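Local coordinates for protein galactose-binding lectin (Enterobacter cloacae subsp. cloacae, PDB 6YF6) that binds sugars, probably in a calcium-dependent manner, through its C-terminal PA-IL-like domain, which holds a fucoside beside a bound calcium ion, at residues V38-R43 with F135-L140; V70-I75 with E104-S109; A49-K54 with A122-V127; E80-S85 with L97-A102. All coordinates share one frame; numbering follows the deposited sequence.

Contact 1: V38-R43 with F135-L140; sequences VEFITR and FRIKEL. With CA (calcium ion), chain D; PO4 (phosphate ion), chain F.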
loop_
_atom_site.group_PDB
_atom_site.type_symbol
_atom_site.label_atom_id
_atom_site.label_comp_id
_atom_site.label_asym_id
_atom_site.label_seq_id
_atom_site.Cartn_x
_atom_site.Cartn_y
_atom_site.Cartn_z
ATOM N N VAL A 38 7.442 -4.827 -10.012
ATOM C CA VAL A 38 7.790 -5.230 -11.373
ATOM C C VAL A 38 7.753 -3.995 -12.262
ATOM O O VAL A 38 6.768 -3.249 -12.264
ATOM C CB VAL A 38 6.823 -6.304 -11.900
ATOM C CG1 VAL A 38 7.227 -6.736 -13.318
ATOM C CG2 VAL A 38 6.767 -7.504 -10.972
ATOM N N GLU A 39 8.810 -3.787 -13.038
ATOM C CA GLU A 39 8.901 -2.651 -13.944
ATOM C C GLU A 39 8.601 -3.108 -15.365
ATOM O O GLU A 39 9.169 -4.098 -15.839
ATOM C CB GLU A 39 10.289 -2.007 -13.873
ATOM C CG GLU A 39 10.482 -0.807 -14.796
ATOM C CD GLU A 39 11.414 0.236 -14.205
ATOM O OE1 GLU A 39 11.085 0.788 -13.132
ATOM O OE2 GLU A 39 12.477 0.500 -14.810
ATOM N N PHE A 40 7.709 -2.385 -16.034
ATOM C CA PHE A 40 7.360 -2.625 -17.432
ATOM C C PHE A 40 7.911 -1.454 -18.240
ATOM O O PHE A 40 7.277 -0.398 -18.326
ATOM C CB PHE A 40 5.850 -2.765 -17.607
ATOM C CG PHE A 40 5.247 -3.903 -16.827
ATOM C CD1 PHE A 40 5.007 -3.782 -15.468
ATOM C CD2 PHE A 40 4.915 -5.093 -17.456
ATOM C CE1 PHE A 40 4.451 -4.829 -14.753
ATOM C CE2 PHE A 40 4.362 -6.141 -16.746
ATOM C CZ PHE A 40 4.128 -6.010 -15.394
ATOM N N ILE A 41 9.100 -1.638 -18.821
ATOM C CA ILE A 41 9.740 -0.594 -19.625
ATOM C C ILE A 41 9.403 -0.700 -21.107
ATOM O O ILE A 41 9.710 0.233 -21.870
ATOM C CB ILE A 41 11.265 -0.656 -19.392
ATOM C CG1 ILE A 41 11.924 0.686 -19.715
ATOM C CG2 ILE A 41 11.868 -1.781 -20.209
ATOM C CD1 ILE A 41 11.523 1.803 -18.760
ATOM N N THR A 42 8.778 -1.799 -21.539
ATOM C CA THR A 42 8.303 -2.006 -22.905
ATOM C C THR A 42 9.304 -1.538 -23.954
ATOM O O THR A 42 9.196 -0.431 -24.494
ATOM C CB THR A 42 6.947 -1.314 -23.109
ATOM O OG1 THR A 42 7.048 0.085 -22.817
ATOM C CG2 THR A 42 5.912 -1.938 -22.197
ATOM N N ARG A 43 10.268 -2.405 -24.265
ATOM C CA ARG A 43 11.367 -2.052 -25.144
ATOM C C ARG A 43 10.889 -1.890 -26.587
ATOM O O ARG A 43 9.810 -2.361 -26.955
ATOM C CB ARG A 43 12.449 -3.126 -25.090
ATOM C CG ARG A 43 13.097 -3.351 -23.727
ATOM C CD ARG A 43 14.127 -4.455 -23.858
ATOM N NE ARG A 43 14.691 -4.913 -22.593
ATOM C CZ ARG A 43 15.621 -5.858 -22.512
ATOM N NH1 ARG A 43 16.078 -6.431 -23.621
ATOM N NH2 ARG A 43 16.096 -6.233 -21.334
ATOM N N PHE A 135 5.314 1.468 -16.864
ATOM C CA PHE A 135 4.570 1.418 -15.611
ATOM C C PHE A 135 5.167 0.349 -14.705
ATOM O O PHE A 135 6.029 -0.433 -15.113
ATOM C CB PHE A 135 3.075 1.156 -15.863
ATOM C CG PHE A 135 2.795 -0.069 -16.695
ATOM C CD1 PHE A 135 2.946 -0.041 -18.074
ATOM C CD2 PHE A 135 2.359 -1.241 -16.099
ATOM C CE1 PHE A 135 2.679 -1.165 -18.842
ATOM C CE2 PHE A 135 2.093 -2.366 -16.859
ATOM C CZ PHE A 135 2.254 -2.327 -18.233
ATOM N N ARG A 136 4.702 0.342 -13.454
ATOM C CA ARG A 136 5.166 -0.598 -12.442
ATOM C C ARG A 136 3.973 -1.191 -11.704
ATOM O O ARG A 136 2.959 -0.521 -11.494
ATOM C CB ARG A 136 6.109 0.085 -11.425
ATOM C CG ARG A 136 7.454 0.550 -11.992
ATOM C CD ARG A 136 8.179 1.481 -11.014
ATOM N NE ARG A 136 9.568 1.724 -11.393
ATOM C CZ ARG A 136 10.344 2.671 -10.865
ATOM N NH1 ARG A 136 9.876 3.487 -9.931
ATOM N NH2 ARG A 136 11.594 2.806 -11.281
ATOM N N ILE A 137 4.108 -2.456 -11.307
ATOM C CA ILE A 137 3.138 -3.135 -10.453
ATOM C C ILE A 137 3.862 -3.592 -9.196
ATOM O O ILE A 137 4.777 -4.423 -9.271
ATOM C CB ILE A 137 2.477 -4.327 -11.162
ATOM C CG1 ILE A 137 1.551 -3.825 -12.271
ATOM C CG2 ILE A 137 1.713 -5.178 -10.146
ATOM C CD1 ILE A 137 1.099 -4.903 -13.246
ATOM N N LYS A 138 3.443 -3.071 -8.041
ATOM C CA LYS A 138 4.108 -3.388 -6.785
ATOM C C LYS A 138 3.346 -4.391 -5.929
ATOM O O LYS A 138 3.924 -4.919 -4.973
ATOM C CB LYS A 138 4.351 -2.109 -5.969
ATOM C CG LYS A 138 3.097 -1.435 -5.423
ATOM C CD LYS A 138 3.458 -0.152 -4.680
ATOM C CE LYS A 138 2.222 0.592 -4.183
ATOM N NZ LYS A 138 2.593 1.815 -3.403
ATOM N N GLU A 139 2.087 -4.682 -6.241
ATOM C CA GLU A 139 1.333 -5.612 -5.413
ATOM C C GLU A 139 0.160 -6.181 -6.193
ATOM O O GLU A 139 -0.514 -5.462 -6.937
ATOM C CB GLU A 139 0.836 -4.922 -4.135
ATOM C CG GLU A 139 -0.057 -5.791 -3.268
ATOM C CD GLU A 139 -0.511 -5.073 -2.014
ATOM O OE1 GLU A 139 -1.739 -4.971 -1.799
ATOM O OE2 GLU A 139 0.361 -4.605 -1.250
ATOM N N LEU A 140 -0.066 -7.481 -6.019
ATOM C CA LEU A 140 -1.264 -8.157 -6.502
ATOM C C LEU A 140 -1.850 -8.927 -5.328
ATOM O O LEU A 140 -1.154 -9.734 -4.702
ATOM C CB LEU A 140 -0.957 -9.098 -7.668
ATOM C CG LEU A 140 -0.142 -8.519 -8.827
ATOM C CD1 LEU A 140 1.311 -8.932 -8.685
ATOM C CD2 LEU A 140 -0.700 -8.959 -10.184
HETATM CA CA CA D . 8.558 1.792 -23.254
HETATM P P PO4 F . 3.420 0.314 -0.282
HETATM O O1 PO4 F . 4.050 1.476 -1.009
HETATM O O2 PO4 F . 4.487 -0.679 0.107
HETATM O O3 PO4 F . 2.419 -0.374 -1.178
HETATM O O4 PO4 F . 2.710 0.830 0.946
#

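Contact 2: V70-I75 with E104-S109; sequences VKIARI and EWVTLS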
loop_
_atom_site.group_PDB
_atom_site.type_symbol
_atom_site.label_atom_id
_atom_site.label_comp_id
_atom_site.label_asym_id
_atom_site.label_seq_id
_atom_site.Cartn_x
_atom_site.Cartn_y
_atom_site.Cartn_z
ATOM N N VAL A 70 -4.728 -4.748 -7.644
ATOM C CA VAL A 70 -3.384 -4.600 -8.190
ATOM C C VAL A 70 -2.971 -3.153 -7.971
ATOM O O VAL A 70 -3.667 -2.235 -8.419
ATOM C CB VAL A 70 -3.318 -4.954 -9.686
ATOM C CG1 VAL A 70 -1.925 -4.647 -10.253
ATOM C CG2 VAL A 70 -3.678 -6.411 -9.905
ATOM N N LYS A 71 -1.864 -2.947 -7.266
ATOM C CA LYS A 71 -1.338 -1.606 -7.043
ATOM C C LYS A 71 -0.375 -1.284 -8.176
ATOM O O LYS A 71 0.625 -1.985 -8.365
ATOM C CB LYS A 71 -0.652 -1.508 -5.685
ATOM C CG LYS A 71 -1.621 -1.657 -4.516
ATOM C CD LYS A 71 -0.974 -1.269 -3.194
ATOM C CE LYS A 71 -1.907 -1.535 -2.019
ATOM N NZ LYS A 71 -1.179 -1.567 -0.717
ATOM N N ILE A 72 -0.675 -0.227 -8.926
ATOM C CA ILE A 72 -0.037 0.020 -10.211
ATOM C C ILE A 72 0.147 1.516 -10.402
ATOM O O ILE A 72 -0.641 2.325 -9.904
ATOM C CB ILE A 72 -0.879 -0.590 -11.353
ATOM C CG1 ILE A 72 -0.164 -0.452 -12.692
ATOM C CG2 ILE A 72 -2.261 0.064 -11.422
ATOM C CD1 ILE A 72 -0.732 -1.368 -13.747
ATOM N N ALA A 73 1.200 1.882 -11.134
ATOM C CA ALA A 73 1.498 3.284 -11.387
ATOM C C ALA A 73 2.193 3.441 -12.729
ATOM O O ALA A 73 3.033 2.619 -13.106
ATOM C CB ALA A 73 2.387 3.883 -10.289
ATOM N N ARG A 74 1.843 4.505 -13.439
ATOM C CA ARG A 74 2.638 4.910 -14.584
ATOM C C ARG A 74 3.969 5.475 -14.103
ATOM O O ARG A 74 4.072 6.033 -13.006
ATOM C CB ARG A 74 1.903 5.954 -15.417
ATOM C CG ARG A 74 2.590 6.244 -16.745
ATOM C CD ARG A 74 1.971 7.433 -17.440
ATOM N NE ARG A 74 2.367 7.495 -18.842
ATOM C CZ ARG A 74 1.936 8.411 -19.701
ATOM N NH1 ARG A 74 1.089 9.352 -19.304
ATOM N NH2 ARG A 74 2.358 8.388 -20.958
ATOM N N ILE A 75 5.002 5.313 -14.927
ATOM C CA ILE A 75 6.284 5.956 -14.685
ATOM C C ILE A 75 6.674 6.746 -15.925
ATOM O O ILE A 75 6.162 6.519 -17.024
ATOM C CB ILE A 75 7.392 4.950 -14.311
ATOM C CG1 ILE A 75 7.563 3.893 -15.404
ATOM C CG2 ILE A 75 7.065 4.300 -12.974
ATOM C CD1 ILE A 75 8.907 3.183 -15.361
ATOM N N GLU A 104 1.915 8.094 -9.517
ATOM C CA GLU A 104 0.685 8.107 -8.733
ATOM C C GLU A 104 0.196 6.666 -8.658
ATOM O O GLU A 104 -0.209 6.086 -9.673
ATOM C CB GLU A 104 -0.372 9.020 -9.346
ATOM C CG GLU A 104 -1.756 8.821 -8.743
ATOM C CD GLU A 104 -2.738 9.908 -9.129
ATOM O OE1 GLU A 104 -2.442 10.683 -10.063
ATOM O OE2 GLU A 104 -3.810 9.986 -8.492
ATOM N N TRP A 105 0.248 6.080 -7.470
ATOM C CA TRP A 105 -0.125 4.686 -7.290
ATOM C C TRP A 105 -1.634 4.593 -7.099
ATOM O O TRP A 105 -2.199 5.251 -6.219
ATOM C CB TRP A 105 0.636 4.078 -6.117
ATOM C CG TRP A 105 2.092 3.858 -6.460
ATOM C CD1 TRP A 105 3.130 4.719 -6.234
ATOM C CD2 TRP A 105 2.658 2.714 -7.110
ATOM N NE1 TRP A 105 4.305 4.178 -6.698
ATOM C CE2 TRP A 105 4.043 2.949 -7.241
ATOM C CE3 TRP A 105 2.127 1.516 -7.599
ATOM C CZ2 TRP A 105 4.904 2.027 -7.832
ATOM C CZ3 TRP A 105 2.985 0.601 -8.188
ATOM C CH2 TRP A 105 4.358 0.863 -8.298
ATOM N N VAL A 106 -2.281 3.796 -7.945
ATOM C CA VAL A 106 -3.720 3.601 -7.915
ATOM C C VAL A 106 -3.989 2.106 -7.823
ATOM O O VAL A 106 -3.093 1.278 -7.990
ATOM C CB VAL A 106 -4.422 4.203 -9.150
ATOM C CG1 VAL A 106 -4.099 5.683 -9.282
ATOM C CG2 VAL A 106 -4.022 3.448 -10.411
ATOM N N THR A 107 -5.247 1.771 -7.561
ATOM C CA THR A 107 -5.682 0.390 -7.426
ATOM C C THR A 107 -6.535 0.005 -8.624
ATOM O O THR A 107 -7.520 0.681 -8.941
ATOM C CB THR A 107 -6.465 0.191 -6.125
ATOM O OG1 THR A 107 -5.619 0.513 -5.014
ATOM C CG2 THR A 107 -6.946 -1.248 -5.995
ATOM N N LEU A 108 -6.138 -1.067 -9.292
ATOM C CA LEU A 108 -6.927 -1.700 -10.339
ATOM C C LEU A 108 -7.614 -2.906 -9.711
ATOM O O LEU A 108 -6.941 -3.778 -9.150
ATOM C CB LEU A 108 -6.031 -2.108 -11.503
ATOM C CG LEU A 108 -6.631 -2.990 -12.597
ATOM C CD1 LEU A 108 -7.708 -2.267 -13.388
ATOM C CD2 LEU A 108 -5.509 -3.456 -13.504
ATOM N N SER A 109 -8.948 -2.946 -9.800
ATOM C CA SER A 109 -9.754 -3.908 -9.066
ATOM C C SER A 109 -10.716 -4.644 -9.987
ATOM O O SER A 109 -11.216 -4.091 -10.971
ATOM C CB SER A 109 -10.577 -3.223 -7.955
ATOM O OG SER A 109 -9.787 -2.324 -7.199
HETATM O O HOH W 1 -0.157 6.258 -12.195
#

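Contact 3: A49-K54 with A122-V127; sequences AGEILK and AVVSHV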
loop_
_atom_site.group_PDB
_atom_site.type_symbol
_atom_site.label_atom_id
_atom_site.label_comp_id
_atom_site.label_asym_id
_atom_site.label_seq_id
_atom_site.Cartn_x
_atom_site.Cartn_y
_atom_site.Cartn_z
ATOM N N ALA A 49 0.919 -5.555 -26.028
ATOM C CA ALA A 49 -0.504 -5.752 -25.790
ATOM C C ALA A 49 -0.783 -7.242 -25.638
ATOM O O ALA A 49 -0.287 -8.056 -26.428
ATOM C CB ALA A 49 -1.343 -5.172 -26.928
ATOM N N GLY A 50 -1.576 -7.589 -24.631
ATOM C CA GLY A 50 -1.915 -8.955 -24.314
ATOM C C GLY A 50 -1.748 -9.203 -22.831
ATOM O O GLY A 50 -1.739 -8.268 -22.021
ATOM N N GLU A 51 -1.610 -10.473 -22.469
ATOM C CA GLU A 51 -1.449 -10.853 -21.069
ATOM C C GLU A 51 0.009 -10.665 -20.664
ATOM O O GLU A 51 0.905 -11.309 -21.219
ATOM C CB GLU A 51 -1.921 -12.292 -20.862
ATOM C CG GLU A 51 -3.388 -12.491 -21.265
ATOM C CD GLU A 51 -3.930 -13.883 -20.983
ATOM O OE1 GLU A 51 -3.142 -14.796 -20.666
ATOM O OE2 GLU A 51 -5.163 -14.061 -21.079
ATOM N N ILE A 52 0.244 -9.766 -19.704
ATOM C CA ILE A 52 1.600 -9.397 -19.306
ATOM C C ILE A 52 2.052 -10.070 -18.013
ATOM O O ILE A 52 3.267 -10.169 -17.774
ATOM C CB ILE A 52 1.721 -7.864 -19.161
ATOM C CG1 ILE A 52 0.816 -7.367 -18.030
ATOM C CG2 ILE A 52 1.363 -7.177 -20.472
ATOM C CD1 ILE A 52 0.882 -5.873 -17.793
ATOM N N LEU A 53 1.124 -10.499 -17.161
ATOM C CA LEU A 53 1.439 -11.246 -15.952
ATOM C C LEU A 53 0.382 -12.325 -15.783
ATOM O O LEU A 53 -0.808 -12.059 -15.966
ATOM C CB LEU A 53 1.451 -10.352 -14.707
ATOM C CG LEU A 53 2.746 -9.727 -14.188
ATOM C CD1 LEU A 53 2.443 -9.071 -12.834
ATOM C CD2 LEU A 53 3.885 -10.729 -14.070
ATOM N N LYS A 54 0.804 -13.533 -15.415
ATOM C CA LYS A 54 -0.119 -14.655 -15.321
ATOM C C LYS A 54 0.143 -15.450 -14.051
ATOM O O LYS A 54 1.282 -15.567 -13.593
ATOM C CB LYS A 54 -0.006 -15.568 -16.552
ATOM C CG LYS A 54 -0.637 -14.978 -17.806
ATOM C CD LYS A 54 -0.320 -15.808 -19.040
ATOM C CE LYS A 54 -1.253 -17.001 -19.173
ATOM N NZ LYS A 54 -0.887 -17.850 -20.342
ATOM N N ALA A 122 -4.883 -13.211 -15.263
ATOM C CA ALA A 122 -3.954 -12.521 -16.141
ATOM C C ALA A 122 -4.186 -11.024 -16.033
ATOM O O ALA A 122 -5.332 -10.566 -16.008
ATOM C CB ALA A 122 -4.113 -12.980 -17.595
ATOM N N VAL A 123 -3.089 -10.275 -15.937
ATOM C CA VAL A 123 -3.107 -8.829 -16.118
ATOM C C VAL A 123 -2.912 -8.555 -17.603
ATOM O O VAL A 123 -2.042 -9.157 -18.244
ATOM C CB VAL A 123 -2.017 -8.154 -15.273
ATOM C CG1 VAL A 123 -2.051 -6.647 -15.460
ATOM C CG2 VAL A 123 -2.188 -8.513 -13.803
ATOM N N VAL A 124 -3.723 -7.655 -18.155
ATOM C CA VAL A 124 -3.833 -7.471 -19.597
ATOM C C VAL A 124 -3.481 -6.032 -19.945
ATOM O O VAL A 124 -4.046 -5.094 -19.373
ATOM C CB VAL A 124 -5.249 -7.818 -20.098
ATOM C CG1 VAL A 124 -5.362 -7.569 -21.595
ATOM C CG2 VAL A 124 -5.595 -9.263 -19.762
ATOM N N SER A 125 -2.551 -5.868 -20.886
ATOM C CA SER A 125 -2.225 -4.572 -21.465
ATOM C C SER A 125 -2.950 -4.393 -22.791
ATOM O O SER A 125 -2.988 -5.309 -23.618
ATOM C CB SER A 125 -0.721 -4.428 -21.698
ATOM O OG SER A 125 -0.457 -3.307 -22.525
ATOM N N HIS A 126 -3.508 -3.202 -22.999
ATOM C CA HIS A 126 -4.219 -2.872 -24.228
ATOM C C HIS A 126 -3.422 -1.934 -25.123
ATOM O O HIS A 126 -3.950 -1.456 -26.133
ATOM C CB HIS A 126 -5.580 -2.262 -23.892
ATOM C CG HIS A 126 -6.441 -3.151 -23.052
ATOM N ND1 HIS A 126 -7.547 -3.805 -23.552
ATOM C CD2 HIS A 126 -6.351 -3.507 -21.749
ATOM C CE1 HIS A 126 -8.105 -4.520 -22.592
ATOM N NE2 HIS A 126 -7.399 -4.356 -21.487
ATOM N N VAL A 127 -2.163 -1.673 -24.785
ATOM C CA VAL A 127 -1.287 -0.806 -25.564
ATOM C C VAL A 127 -0.093 -1.640 -26.007
ATOM O O VAL A 127 0.682 -2.116 -25.168
ATOM C CB VAL A 127 -0.838 0.422 -24.755
ATOM C CG1 VAL A 127 0.122 1.287 -25.563
ATOM C CG2 VAL A 127 -2.050 1.236 -24.315
#

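Contact 4: E80-S85 with L97-A102; sequences EAPKVS and LELKQA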
loop_
_atom_site.group_PDB
_atom_site.type_symbol
_atom_site.label_atom_id
_atom_site.label_comp_id
_atom_site.label_asym_id
_atom_site.label_seq_id
_atom_site.Cartn_x
_atom_site.Cartn_y
_atom_site.Cartn_z
ATOM N N GLU A 80 2.929 7.263 -24.975
ATOM C CA GLU A 80 1.636 6.614 -24.816
ATOM C C GLU A 80 1.381 6.217 -23.368
ATOM O O GLU A 80 2.270 5.714 -22.674
ATOM C CB GLU A 80 1.543 5.385 -25.720
ATOM C CG GLU A 80 1.109 5.723 -27.139
ATOM C CD GLU A 80 0.434 4.566 -27.841
ATOM O OE1 GLU A 80 0.961 4.113 -28.878
ATOM O OE2 GLU A 80 -0.626 4.112 -27.359
ATOM N N ALA A 81 0.152 6.452 -22.916
ATOM C CA ALA A 81 -0.241 6.055 -21.572
ATOM C C ALA A 81 -0.597 4.570 -21.552
ATOM O O ALA A 81 -1.277 4.085 -22.460
ATOM C CB ALA A 81 -1.437 6.881 -21.100
ATOM N N PRO A 82 -0.153 3.819 -20.543
ATOM C CA PRO A 82 -0.569 2.413 -20.452
ATOM C C PRO A 82 -2.072 2.295 -20.239
ATOM O O PRO A 82 -2.731 3.211 -19.745
ATOM C CB PRO A 82 0.210 1.882 -19.239
ATOM C CG PRO A 82 1.320 2.873 -19.011
ATOM C CD PRO A 82 0.769 4.192 -19.453
ATOM N N LYS A 83 -2.618 1.139 -20.628
ATOM C CA LYS A 83 -4.017 0.796 -20.372
ATOM C C LYS A 83 -4.072 -0.663 -19.946
ATOM O O LYS A 83 -3.732 -1.549 -20.735
ATOM C CB LYS A 83 -4.893 1.017 -21.605
ATOM C CG LYS A 83 -5.025 2.463 -22.043
ATOM C CD LYS A 83 -6.118 2.607 -23.099
ATOM C CE LYS A 83 -6.219 4.029 -23.622
ATOM N NZ LYS A 83 -6.805 4.070 -24.994
ATOM N N VAL A 84 -4.511 -0.920 -18.715
ATOM C CA VAL A 84 -4.369 -2.234 -18.098
ATOM C C VAL A 84 -5.701 -2.671 -17.509
ATOM O O VAL A 84 -6.400 -1.879 -16.869
ATOM C CB VAL A 84 -3.269 -2.212 -17.014
ATOM C CG1 VAL A 84 -3.007 -3.613 -16.486
ATOM C CG2 VAL A 84 -1.985 -1.596 -17.575
ATOM N N SER A 85 -6.052 -3.941 -17.725
ATOM C CA SER A 85 -7.265 -4.534 -17.172
ATOM C C SER A 85 -6.910 -5.856 -16.501
ATOM O O SER A 85 -5.756 -6.299 -16.519
ATOM C CB SER A 85 -8.335 -4.743 -18.253
ATOM O OG SER A 85 -7.918 -5.684 -19.229
ATOM N N LEU A 97 -8.003 0.335 -17.463
ATOM C CA LEU A 97 -7.679 1.529 -16.695
ATOM C C LEU A 97 -6.478 2.217 -17.332
ATOM O O LEU A 97 -5.404 1.616 -17.448
ATOM C CB LEU A 97 -7.385 1.167 -15.240
ATOM C CG LEU A 97 -7.064 2.316 -14.278
ATOM C CD1 LEU A 97 -8.275 3.224 -14.086
ATOM C CD2 LEU A 97 -6.590 1.764 -12.936
ATOM N N GLU A 98 -6.659 3.471 -17.743
ATOM C CA GLU A 98 -5.567 4.249 -18.313
ATOM C C GLU A 98 -4.733 4.861 -17.195
ATOM O O GLU A 98 -5.260 5.558 -16.324
ATOM C CB GLU A 98 -6.111 5.345 -19.227
ATOM C CG GLU A 98 -5.042 6.066 -20.027
ATOM C CD GLU A 98 -5.620 7.118 -20.947
ATOM O OE1 GLU A 98 -6.838 7.067 -21.223
ATOM O OE2 GLU A 98 -4.858 8.000 -21.393
ATOM N N LEU A 99 -3.430 4.596 -17.221
ATOM C CA LEU A 99 -2.502 5.145 -16.240
ATOM C C LEU A 99 -1.950 6.460 -16.767
ATOM O O LEU A 99 -1.391 6.503 -17.872
ATOM C CB LEU A 99 -1.372 4.160 -15.964
ATOM C CG LEU A 99 -1.805 2.744 -15.581
ATOM C CD1 LEU A 99 -0.587 1.852 -15.401
ATOM C CD2 LEU A 99 -2.658 2.760 -14.322
ATOM N N LYS A 100 -2.084 7.538 -16.000
ATOM C CA LYS A 100 -1.767 8.861 -16.525
ATOM C C LYS A 100 -0.656 9.569 -15.743
ATOM O O LYS A 100 0.390 9.812 -16.320
ATOM C CB LYS A 100 -3.052 9.682 -16.627
ATOM C CG LYS A 100 -4.225 8.906 -17.214
ATOM C CD LYS A 100 -5.555 9.570 -16.903
ATOM C CE LYS A 100 -6.200 10.146 -18.155
ATOM N NZ LYS A 100 -7.682 10.198 -18.032
ATOM N N GLN A 101 -0.835 9.859 -14.462
ATOM C CA GLN A 101 0.202 10.622 -13.753
ATOM C C GLN A 101 1.341 9.710 -13.308
ATOM O O GLN A 101 1.107 8.681 -12.667
ATOM C CB GLN A 101 -0.404 11.339 -12.547
ATOM C CG GLN A 101 0.567 12.260 -11.828
ATOM C CD GLN A 101 -0.122 13.427 -11.147
ATOM O OE1 GLN A 101 -0.034 13.589 -9.931
ATOM N NE2 GLN A 101 -0.810 14.251 -11.932
ATOM N N ALA A 102 2.573 10.087 -13.649
ATOM C CA ALA A 102 3.726 9.278 -13.278
ATOM C C ALA A 102 3.840 9.189 -11.761
ATOM O O ALA A 102 3.709 10.194 -11.055
ATOM C CB ALA A 102 5.003 9.871 -13.874
#

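Contact 1: V38-R43 with F135-L140
Phe40 and Phe135 face each other across two antiparallel strands as an offset stack, with ring centroids 4.5 Å apart and planes only 6° from parallel. The displacement puts CB of Phe40 over the centre of the Phe135 ring, 3.7 Å from the centroid, while CE2 of Phe135 lies over the Phe40 face toward its rim. Phe135 reaches this place with CG between its backbone N and carbonyl carbon (chi1 54°). On the same side of the sheet Ile137 CD1 touches Phe40 CE1 at 3.7 Å, and Ile52 packs against both rings, so this side is tightly packed. The other face is polar, and Arg136 there remains partly exposed. Glu39 and Arg136 run side by side in a nearly coplanar salt bridge: OE1 of Glu39 accepts from both NE and NH2 of Arg136, the NH2 bond measuring 2.8 Å. The other carboxylate oxygen bonds to Tyr29 of the second subunit, into which the sheet continues. Just beyond Phe40 the chain gives the calcium ion Ile41 O, Thr42 O and Thr42 OG1, the last at 2.3 Å. Ser130, Gly132 and Asp134 complete this site beside the fucoside, in loops at one end of the beta-sandwich, consistent with the calcium-dependent sugar sites of PA-IL lectins.

Contact 2: V70-I75 with E104-S109
With CG of Trp105 anti to its carbonyl carbon (chi1 -72°) and chi2 at 93°, the indole lies against the strand 70-74 backbone and meets the methyl of Ala73. That CB sits over the ring face, 3.5 Å from the centroid of the six-membered ring and 16° off its normal, a CH-pi contact. The same indole turns its edge to Lys71, where CZ3 comes 3.5 Å from Lys71 O. Farther along, Ile72 CG2 and Val106 CG2 meet at 3.9 Å on the face that also carries Val70 and Leu108. Four backbone bonds tie the antiparallel strands through Val70 with Leu108 and Ile72 with Val106; the bond from Val106 N to Ile72 O is 2.9 Å long. Where direct pairing stops, a water takes over, accepting from Arg74 N and donating to Glu104 O. Around Trp105, Lys138 makes a cation-pi interaction and Glu12 accepts from the indole residue's backbone N, while Ala33 of the second subunit packs against its side chain. Strand 106-113 is outermost in its sheet within this chain, and strand 65-74 separates it from strand 135-143. Ile72 and Leu108 both rest on Val84 of strand 83-88 in the opposing sheet.

Contact 3: A49-K54 with A122-V127
A beta bulge interrupts the antiparallel pairing of segments 49-54 and 122-127, in one sheet of the PA-IL-like beta-sandwich. Gly50 and Ser125 form a regular hydrogen-bonded pair, but beyond it the register shifts by one residue: Val123 O accepts from Ile52 N at 2.8 Å, whereas Val123 N donates to Leu53 O at 2.9 Å. The extra residue lies between Glu51 and Leu53, and the chain turns a corner at Leu53. Ile52 has CG1 between its backbone N and carbonyl carbon (chi1 64°), and its two branches divide the work: CD1, at the end of the CG1 branch, meets Val123 CG1 at 3.8 Å, while CG2 touches Ser125 CB at 3.7 Å. Leu53 joins in with CB alone, 4.1 Å from CB of Val123. On the other face of the sheet, the extended side chain of Glu51 passes over the methyl of Ala122, whose CB lies 3.5 Å from Glu51 CD. The carboxylate itself is engaged by Arg87 in a salt bridge through OE2, with Lys54 NZ only a long ion-pair partner of OE1. Ser125 OG accepts from Val127 N two residues on at 3.3 Å, an ST turn, and also bonds to His48 O. Gly50 has a positive phi (133°), at which a CB would press on the preceding carbonyl oxygen. The chemistry is thus split by face: Ile52, Leu53 and Val123 supply an apolar surface to the sandwich interior, whereas Glu51 pairs its charge on the other side, where Arg87 would be expected to stabilise the ionised carboxylate.

Contact 4: E80-S85 with L97-A102
Pro82 and Leu99 set their side chains at about a right angle, CD1 of Leu99 meeting CB of the proline ring at 3.9 Å. Leu99 directs CG anti to its carbonyl carbon (chi1 -53°), and its CD1 also approaches Val84 CG2. On the face of the sheet away from Val84 and Leu97, Lys83 and Glu98 lie side by side and point the same way, both extended beyond CG. They touch alongside, Lys83 CE coming 3.9 Å from Glu98 OE1. Their charged ends do not meet: NZ of Lys83 stays 4.8 Å from OE1 of Glu98, so any attraction is probably modest. Ala81 inserts its methyl beside the glutamate, CB standing 3.6 Å from Glu98 OE2 and 3.3 Å from Leu99 O. That carbonyl oxygen is buried here and has no hydrogen-bonding partner in the model. Three backbone bonds hold the pair together, from Leu99 N to Pro82 O and both ways between Val84 and Leu97. Strands 83-88 and 91-98 form a beta hairpin at one border of their sheet, with strand 118-125 on the far side of 83-88. From the opposing sheet, Ile72 and Arg74 of strand 65-74 pack on Leu99, and Leu108 of strand 106-113 packs on Val84 and Leu97.

In the fold
The four contacts divide between the two sheets of the sandwich. Contacts 1 and 2 share one, joined where Arg136 N meets Ala73 O at 2.8 Å; contacts 3 and 4 share the other, joined through His126 NE2 and Ser85 OG, 2.7 Å apart. Phe135 bridges the sheets: its CE2 lies 3.8 Å from Ile52 CD1 of contact 3, and its CD1 lies 3.5 Å from Pro82 CG of contact 4. Arg74 NH1 of contact 2 reaches Lys100 O of contact 4. Contact 1 supplies calcium ligands directly, whereas the side chains of Pro82 and Val127 lie about 8 and 9 Å from the ion and that of Ile72 about 14 Å.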